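Local coordinates for glycerophosphoryl diester phosphodiesterase (PDB 3MZ2), which probably hydrolyses glycerophosphodiesters, acting as a glycerophosphodiester phosphodiesterase built on a TIM barrel, at residues Pro32-His37 with Ile269-Ala274; Ser238-Ser243 with Glu264-Ile269; Asn55-Ser58 with Thr63-Ile66. All coordinates share one frame; numbering follows the deposited sequence.

Contact 1: Pro32-His37 with Ile269-Ala274. With SO4 (sulfate ion), chain C.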
loop_
_atom_site.group_PDB
_atom_site.type_symbol
_atom_site.label_atom_id
_atom_site.label_comp_id
_atom_site.label_asym_id
_atom_site.label_seq_id
_atom_site.Cartn_x
_atom_site.Cartn_y
_atom_site.Cartn_z
ATOM N N PRO A 32 6.357 29.762 -3.452
ATOM C CA PRO A 32 5.413 28.698 -3.100
ATOM C C PRO A 32 5.227 27.767 -4.287
ATOM O O PRO A 32 5.058 28.261 -5.426
ATOM C CB PRO A 32 4.112 29.469 -2.791
ATOM C CG PRO A 32 4.600 30.783 -2.263
ATOM C CD PRO A 32 5.838 31.093 -3.126
ATOM N N LEU A 33 5.217 26.463 -4.022
ATOM C CA LEU A 33 5.120 25.439 -5.060
ATOM C C LEU A 33 3.780 24.702 -5.067
ATOM O O LEU A 33 3.117 24.607 -4.035
ATOM C CB LEU A 33 6.261 24.453 -4.914
ATOM C CG LEU A 33 7.635 25.042 -5.056
ATOM C CD1 LEU A 33 8.673 23.899 -4.957
ATOM C CD2 LEU A 33 7.868 25.855 -6.387
ATOM N N ILE A 34 3.363 24.187 -6.215
ATOM C CA ILE A 34 2.132 23.437 -6.358
ATOM C C ILE A 34 2.429 22.093 -7.000
ATOM O O ILE A 34 3.223 21.975 -7.974
ATOM C CB ILE A 34 1.128 24.185 -7.221
ATOM C CG1 ILE A 34 0.748 25.554 -6.627
ATOM C CG2 ILE A 34 -0.199 23.376 -7.410
ATOM C CD1 ILE A 34 -0.200 26.448 -7.504
ATOM N N SER A 35 1.812 21.066 -6.448
ATOM C CA SER A 35 1.900 19.710 -7.017
ATOM C C SER A 35 0.501 19.182 -7.263
ATOM O O SER A 35 -0.372 19.315 -6.405
ATOM C CB SER A 35 2.702 18.806 -6.072
ATOM O OG SER A 35 3.051 17.582 -6.676
ATOM N N GLY A 36 0.269 18.634 -8.455
ATOM C CA GLY A 36 -1.010 18.082 -8.832
ATOM C C GLY A 36 -1.142 16.693 -8.289
ATOM O O GLY A 36 -0.458 15.769 -8.755
ATOM N N HIS A 37 -2.007 16.520 -7.301
ATOM C CA HIS A 37 -2.364 15.202 -6.774
ATOM C C HIS A 37 -3.039 14.328 -7.821
ATOM O O HIS A 37 -4.078 14.693 -8.421
ATOM C CB HIS A 37 -3.308 15.373 -5.587
ATOM C CG HIS A 37 -3.634 14.104 -4.855
ATOM N ND1 HIS A 37 -4.891 13.539 -4.866
ATOM C CD2 HIS A 37 -2.877 13.316 -4.050
ATOM C CE1 HIS A 37 -4.902 12.462 -4.101
ATOM N NE2 HIS A 37 -3.696 12.313 -3.580
ATOM N N ILE A 269 -5.025 24.284 -10.168
ATOM C CA ILE A 269 -5.351 25.548 -10.839
ATOM C C ILE A 269 -6.023 26.469 -9.850
ATOM O O ILE A 269 -5.718 27.663 -9.775
ATOM C CB ILE A 269 -6.186 25.366 -12.112
ATOM C CG1 ILE A 269 -5.439 24.466 -13.116
ATOM C CG2 ILE A 269 -6.491 26.792 -12.763
ATOM C CD1 ILE A 269 -6.323 23.966 -14.223
ATOM N N GLU A 270 -6.906 25.925 -9.012
ATOM C CA GLU A 270 -7.526 26.769 -7.985
ATOM C C GLU A 270 -6.477 27.232 -6.989
ATOM O O GLU A 270 -6.523 28.387 -6.502
ATOM C CB GLU A 270 -8.630 26.021 -7.241
ATOM C CG GLU A 270 -9.875 25.817 -8.010
ATOM C CD GLU A 270 -11.018 25.290 -7.128
ATOM O OE1 GLU A 270 -11.135 25.676 -5.959
ATOM O OE2 GLU A 270 -11.788 24.461 -7.623
ATOM N N VAL A 271 -5.542 26.335 -6.637
ATOM C CA VAL A 271 -4.466 26.688 -5.725
ATOM C C VAL A 271 -3.667 27.858 -6.325
ATOM O O VAL A 271 -3.421 28.862 -5.645
ATOM C CB VAL A 271 -3.536 25.516 -5.376
ATOM C CG1 VAL A 271 -2.418 26.002 -4.448
ATOM C CG2 VAL A 271 -4.316 24.441 -4.667
ATOM N N ALA A 272 -3.327 27.732 -7.600
ATOM C CA ALA A 272 -2.572 28.782 -8.296
ATOM C C ALA A 272 -3.287 30.104 -8.274
ATOM O O ALA A 272 -2.703 31.129 -7.960
ATOM C CB ALA A 272 -2.297 28.377 -9.751
ATOM N N GLU A 273 -4.573 30.115 -8.637
ATOM C CA GLU A 273 -5.350 31.355 -8.594
ATOM C C GLU A 273 -5.427 31.948 -7.189
ATOM O O GLU A 273 -5.314 33.175 -7.026
ATOM C CB GLU A 273 -6.741 31.143 -9.234
ATOM C CG GLU A 273 -6.550 30.804 -10.714
ATOM C CD GLU A 273 -7.800 30.665 -11.549
ATOM O OE1 GLU A 273 -8.909 30.921 -11.017
ATOM O OE2 GLU A 273 -7.638 30.318 -12.769
ATOM N N ALA A 274 -5.589 31.086 -6.174
ATOM C CA ALA A 274 -5.738 31.572 -4.789
ATOM C C ALA A 274 -4.462 32.213 -4.240
ATOM O O ALA A 274 -4.539 33.217 -3.527
ATOM C CB ALA A 274 -6.149 30.417 -3.862
HETATM S S SO4 C . -3.896 9.070 -2.600
HETATM O O1 SO4 C . -3.740 9.160 -4.053
HETATM O O2 SO4 C . -2.900 9.951 -1.988
HETATM O O3 SO4 C . -5.237 9.490 -2.153
HETATM O O4 SO4 C . -3.784 7.636 -2.231
#

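Contact 2: Ser238-Ser243 with Glu264-Ile269. With SO4 (sulfate ion), chain F; SO4 (sulfate ion), chain G.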
loop_
_atom_site.group_PDB
_atom_site.type_symbol
_atom_site.label_atom_id
_atom_site.label_comp_id
_atom_site.label_asym_id
_atom_site.label_seq_id
_atom_site.Cartn_x
_atom_site.Cartn_y
_atom_site.Cartn_z
ATOM N N SER A 238 -8.438 17.113 2.657
ATOM C CA SER A 238 -8.797 18.152 3.630
ATOM C C SER A 238 -9.376 19.367 2.896
ATOM O O SER A 238 -10.561 19.354 2.523
ATOM C CB SER A 238 -7.585 18.483 4.493
ATOM O OG SER A 238 -6.423 18.749 3.677
ATOM N N ASP A 239 -8.590 20.402 2.666
ATOM C CA ASP A 239 -9.153 21.656 2.161
ATOM C C ASP A 239 -9.742 21.569 0.766
ATOM O O ASP A 239 -10.608 22.369 0.437
ATOM C CB ASP A 239 -8.145 22.799 2.283
ATOM C CG ASP A 239 -7.524 22.862 3.667
ATOM O OD1 ASP A 239 -8.200 23.377 4.559
ATOM O OD2 ASP A 239 -6.432 22.275 3.891
ATOM N N ASP A 240 -9.312 20.617 -0.070
ATOM C CA ASP A 240 -9.929 20.446 -1.385
ATOM C C ASP A 240 -11.405 20.123 -1.308
ATOM O O ASP A 240 -12.132 20.283 -2.277
ATOM C CB ASP A 240 -9.263 19.324 -2.202
ATOM C CG ASP A 240 -7.870 19.668 -2.672
ATOM O OD1 ASP A 240 -7.460 20.841 -2.587
ATOM O OD2 ASP A 240 -7.218 18.789 -3.263
ATOM N N LYS A 241 -11.859 19.647 -0.147
ATOM C CA LYS A 241 -13.208 19.141 0.047
ATOM C C LYS A 241 -14.158 20.222 0.563
ATOM O O LYS A 241 -15.357 19.978 0.757
ATOM C CB LYS A 241 -13.190 17.991 1.066
ATOM C CG LYS A 241 -12.268 16.841 0.725
ATOM C CD LYS A 241 -12.501 16.348 -0.722
ATOM C CE LYS A 241 -12.400 14.825 -0.867
ATOM N NZ LYS A 241 -12.113 14.316 -2.250
ATOM N N LEU A 242 -13.630 21.410 0.833
ATOM C CA LEU A 242 -14.479 22.518 1.273
ATOM C C LEU A 242 -15.491 22.840 0.171
ATOM O O LEU A 242 -15.182 22.650 -0.978
ATOM C CB LEU A 242 -13.635 23.723 1.687
ATOM C CG LEU A 242 -12.645 23.519 2.832
ATOM C CD1 LEU A 242 -11.637 24.670 2.959
ATOM C CD2 LEU A 242 -13.464 23.373 4.165
ATOM N N SER A 243 -16.687 23.340 0.519
ATOM C CA SER A 243 -17.817 23.348 -0.402
ATOM C C SER A 243 -17.791 24.416 -1.495
ATOM O O SER A 243 -18.408 24.231 -2.531
ATOM C CB SER A 243 -19.137 23.431 0.369
ATOM O OG SER A 243 -19.487 22.143 0.842
ATOM N N GLU A 264 0.119 20.196 -2.306
ATOM C CA GLU A 264 -0.363 19.138 -3.204
ATOM C C GLU A 264 -1.882 19.091 -3.164
ATOM O O GLU A 264 -2.478 18.978 -2.091
ATOM C CB GLU A 264 0.183 17.768 -2.821
ATOM C CG GLU A 264 -0.295 16.645 -3.731
ATOM C CD GLU A 264 -0.021 15.279 -3.141
ATOM O OE1 GLU A 264 -0.645 14.905 -2.124
ATOM O OE2 GLU A 264 0.826 14.598 -3.676
ATOM N N SER A 265 -2.503 19.150 -4.343
ATOM C CA SER A 265 -3.940 19.344 -4.449
ATOM C C SER A 265 -4.533 18.659 -5.645
ATOM O O SER A 265 -3.867 18.567 -6.719
ATOM C CB SER A 265 -4.223 20.862 -4.486
ATOM O OG SER A 265 -5.582 21.195 -4.660
ATOM N N ASP A 266 -5.794 18.224 -5.517
ATOM C CA ASP A 266 -6.569 17.750 -6.654
ATOM C C ASP A 266 -7.003 18.941 -7.522
ATOM O O ASP A 266 -7.461 18.730 -8.621
ATOM C CB ASP A 266 -7.822 16.963 -6.222
ATOM C CG ASP A 266 -7.507 15.580 -5.693
ATOM O OD1 ASP A 266 -6.546 14.981 -6.183
ATOM O OD2 ASP A 266 -8.228 15.104 -4.779
ATOM N N ARG A 267 -6.855 20.167 -6.994
ATOM C CA ARG A 267 -7.295 21.386 -7.628
ATOM C C ARG A 267 -6.152 22.382 -7.824
ATOM O O ARG A 267 -6.249 23.515 -7.393
ATOM C CB ARG A 267 -8.384 22.040 -6.788
ATOM C CG ARG A 267 -9.592 21.165 -6.459
ATOM C CD ARG A 267 -10.540 21.931 -5.539
ATOM N NE ARG A 267 -11.699 21.132 -5.130
ATOM C CZ ARG A 267 -12.824 20.993 -5.836
ATOM N NH1 ARG A 267 -12.970 21.610 -6.999
ATOM N NH2 ARG A 267 -13.826 20.253 -5.361
ATOM N N PRO A 268 -5.065 21.951 -8.485
ATOM C CA PRO A 268 -3.873 22.821 -8.577
ATOM C C PRO A 268 -4.086 24.197 -9.223
ATOM O O PRO A 268 -3.370 25.159 -8.914
ATOM C CB PRO A 268 -2.908 21.979 -9.405
ATOM C CG PRO A 268 -3.804 21.035 -10.196
ATOM C CD PRO A 268 -4.899 20.700 -9.256
ATOM N N ILE A 269 -5.025 24.284 -10.168
ATOM C CA ILE A 269 -5.351 25.548 -10.839
ATOM C C ILE A 269 -6.023 26.469 -9.850
ATOM O O ILE A 269 -5.718 27.663 -9.775
ATOM C CB ILE A 269 -6.186 25.366 -12.112
ATOM C CG1 ILE A 269 -5.439 24.466 -13.116
ATOM C CG2 ILE A 269 -6.491 26.792 -12.763
ATOM C CD1 ILE A 269 -6.323 23.966 -14.223
HETATM S S SO4 F . -14.868 17.012 -3.734
HETATM O O1 SO4 F . -15.747 17.319 -4.866
HETATM O O2 SO4 F . -14.077 18.194 -3.386
HETATM O O3 SO4 F . -15.673 16.609 -2.581
HETATM O O4 SO4 F . -13.994 15.896 -4.094
HETATM S S SO4 G . -11.348 10.682 -4.192
HETATM O O1 SO4 G . -12.576 11.033 -4.919
HETATM O O2 SO4 G . -10.226 11.399 -4.786
HETATM O O3 SO4 G . -11.499 11.059 -2.786
HETATM O O4 SO4 G . -11.017 9.255 -4.289
HETATM O O HOH W 1 -10.109 15.882 -3.059
HETATM O O HOH W 2 -15.530 20.226 -2.559
#

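Contact 3: Asn55-Ser58 with Thr63-Ile66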
loop_
_atom_site.group_PDB
_atom_site.type_symbol
_atom_site.label_atom_id
_atom_site.label_comp_id
_atom_site.label_asym_id
_atom_site.label_seq_id
_atom_site.Cartn_x
_atom_site.Cartn_y
_atom_site.Cartn_z
ATOM N N ASN A 55 -3.036 20.645 -19.283
ATOM C CA ASN A 55 -3.980 21.680 -18.855
ATOM C C ASN A 55 -3.486 22.400 -17.609
ATOM O O ASN A 55 -3.449 23.637 -17.569
ATOM C CB ASN A 55 -5.358 21.073 -18.574
ATOM C CG ASN A 55 -6.415 22.138 -18.270
ATOM O OD1 ASN A 55 -6.657 23.018 -19.099
ATOM N ND2 ASN A 55 -7.071 22.037 -17.118
ATOM N N THR A 56 -3.060 21.666 -16.603
ATOM C CA THR A 56 -2.561 22.319 -15.403
ATOM C C THR A 56 -1.383 23.253 -15.713
ATOM O O THR A 56 -1.368 24.365 -15.241
ATOM C CB THR A 56 -2.151 21.304 -14.319
ATOM O OG1 THR A 56 -3.290 20.529 -13.936
ATOM C CG2 THR A 56 -1.581 21.970 -13.049
ATOM N N LEU A 57 -0.392 22.805 -16.478
ATOM C CA LEU A 57 0.727 23.677 -16.837
ATOM C C LEU A 57 0.362 24.948 -17.611
ATOM O O LEU A 57 1.101 25.940 -17.557
ATOM C CB LEU A 57 1.779 22.914 -17.604
ATOM C CG LEU A 57 2.475 21.800 -16.831
ATOM C CD1 LEU A 57 3.627 21.294 -17.676
ATOM C CD2 LEU A 57 2.952 22.209 -15.441
ATOM N N SER A 58 -0.768 24.960 -18.324
ATOM C CA SER A 58 -1.223 26.170 -19.015
ATOM C C SER A 58 -1.562 27.308 -18.042
ATOM O O SER A 58 -1.487 28.484 -18.394
ATOM C CB SER A 58 -2.448 25.867 -19.892
ATOM O OG SER A 58 -2.187 24.805 -20.800
ATOM N N THR A 63 4.501 20.312 -10.302
ATOM C CA THR A 63 4.941 18.937 -10.383
ATOM C C THR A 63 3.694 18.068 -10.333
ATOM O O THR A 63 2.608 18.564 -10.050
ATOM C CB THR A 63 5.854 18.548 -9.235
ATOM O OG1 THR A 63 5.189 18.843 -8.000
ATOM C CG2 THR A 63 7.165 19.353 -9.313
ATOM N N PHE A 64 3.840 16.800 -10.691
ATOM C CA PHE A 64 2.695 15.878 -10.726
ATOM C C PHE A 64 3.007 14.584 -9.978
ATOM O O PHE A 64 3.922 13.868 -10.327
ATOM C CB PHE A 64 2.290 15.585 -12.187
ATOM C CG PHE A 64 1.869 16.830 -12.943
ATOM C CD1 PHE A 64 0.680 17.422 -12.638
ATOM C CD2 PHE A 64 2.686 17.437 -13.838
ATOM C CE1 PHE A 64 0.261 18.575 -13.302
ATOM C CE2 PHE A 64 2.291 18.612 -14.491
ATOM C CZ PHE A 64 1.076 19.204 -14.182
ATOM N N GLU A 65 2.155 14.279 -9.016
ATOM C CA GLU A 65 2.219 13.043 -8.256
ATOM C C GLU A 65 1.285 12.074 -8.977
ATOM O O GLU A 65 0.146 12.414 -9.262
ATOM C CB GLU A 65 1.724 13.332 -6.846
ATOM C CG GLU A 65 1.816 12.115 -5.963
ATOM C CD GLU A 65 0.559 11.298 -5.864
ATOM O OE1 GLU A 65 -0.497 11.665 -6.413
ATOM O OE2 GLU A 65 0.653 10.247 -5.189
ATOM N N ILE A 66 1.777 10.895 -9.353
ATOM C CA ILE A 66 1.039 9.988 -10.208
ATOM C C ILE A 66 1.071 8.567 -9.643
ATOM O O ILE A 66 1.885 8.238 -8.747
ATOM C CB ILE A 66 1.586 10.071 -11.674
ATOM C CG1 ILE A 66 3.060 9.680 -11.741
ATOM C CG2 ILE A 66 1.392 11.509 -12.204
ATOM C CD1 ILE A 66 3.715 9.684 -13.151
#

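Contact 1: Pro32-His37 with Ile269-Ala274
The imidazole of H37 takes a sulfate at its edge, in the plane of the ring, while I34, three residues earlier, presses against V271 and A272. The two segments belong to the TIM barrel: strand 33-36 is one of its parallel staves, helix 268-275 lies against its outer surface, and H37 stands just past the end of the strand. H37 NE2 gives its N-H to sulfate O2 at 3.0 Å in a nearly straight bond (169°). With CG anti to the backbone N (chi1 -174°), the ring extends to the sulfate, well clear of the helix segment. Its other nitrogen, ND1, is hydrogen-bonded to D266 OD1, and the two bonds, one at each nitrogen, probably limit the rotation of the ring. R38 NH2 and H80 NE2 also bind the sulfate, which probably came from the crystallisation liquor and marks an anion site consistent with a phosphodiester pocket. Without the imidazole, as with an alanine here, the sulfate would probably lose one of its donors and D266 OD1 its ring partner. Helix and strand meet through carbon, with no hydrogen bond across. I34 and V271 lie alongside each other, pointing opposite ways, and V271 CG1 lies 3.8 Å from I34 CD1. That I34 methyl stands at the end of an extended branch (chi2 175°), which carries it to the helix backbone; it reaches A272 CB at 3.6 Å. The fit is tightest at the main chain, where I34 CD1 stands 3.4 Å from A272 CA.

Contact 2: Ser238-Ser243 with Glu264-Ile269
A 3-10 turn at 239-241 brings D240 alongside the end of strand 262-265, its CA 6.8 Å from that of D266, just where the chain turns into helix 268-275. With CG beside its own backbone N (chi1 -70°), D240 turns its carboxylate toward the corner at S265 and D266, where it is gripped on the syn side of both oxygens, the donors lying somewhat out of its plane. S265 OG donates to D240 OD1 at 2.8 Å, and the backbone D266 N to D240 OD2 at 2.7 Å. D240 OD1 is also hydrogen-bonded to Y252 OH and T235 OG1. The same S265 OG accepts from R267 N at 2.9 Å, an ST turn that holds the corner ahead of the helix. R267 then reaches back along an extended chain: its NE meets a lone pair of D240 O at 3.0 Å, in the carbonyl plane, and its NH2 binds a sulfate O2 at 2.9 Å. In one of its two conformers K241 NZ lies near O4 of this sulfate, a less certain link. D240 OD2 and D266 OD2 stand 4.1 Å apart, and D266 OD1 has H37 ND1 as its partner. The contact thus ties the loop after strand 231-234 to the neighbouring strand 262-265, while helix 245-257 closes one flank through Y252, whose side chain touches R267.

Contact 3: Asn55-Ser58 with Thr63-Ile66
Helix 50-59 lies over strand 63-70 at a distance set by side chains, the CA atoms of T56 and F64 being 9.5 Å apart and those of L57 and T63 9.0 Å. The gap is filled by the ring of F64, which stands up from the strand and meets the helix with its far end. T56, facing the ring from the helix, puts CB at its edge, in plane, 3.8 Å from F64 CE1. In L57, CG also lies at the edge, in the ring plane; CD1 carries on the extended line of the chain (chi2 -172°), which leaves CD2, the other branch, to meet F64 CZ at 3.8 Å. Two successive helix residues therefore hold the ring end between CE1 and CE2, entirely by van der Waals contact. The T56 hydroxyl, although beside the ring, is hydrogen-bonded through OG1 to T52 O one turn back in the helix. The two elements belong to a beta-alpha-beta crossover, strand 33-36 to helix 50-59 to strand 63-70, within the barrel. F53 of the same helix meets the F64 ring as well, L135 of strand 135-137 packs beside it, and W128 of helix 122-129 touches L57.

In the fold
The three contacts lie on one region of the barrel, where strand 33-36 runs between strands 262-265 and 63-70. Contacts 1 and 2 share I269, their centres about 9 Å apart; H37, which binds sulfate C, is joined through ND1 to D266 OD1 of contact 2 at 2.6 Å, at the strand ends, a position consistent with the phosphodiester site. Contact 3 packs behind it, also about 9 Å from contact 1 between centres, and S35 OG lies 2.8 Å from T63 OG1 across the two parallel strands. Contacts 2 and 3 are about 14 Å apart between centres, yet P268 CG reaches T56 CG2 at 3.7 Å. Both fall within the chain span closed by contact 1.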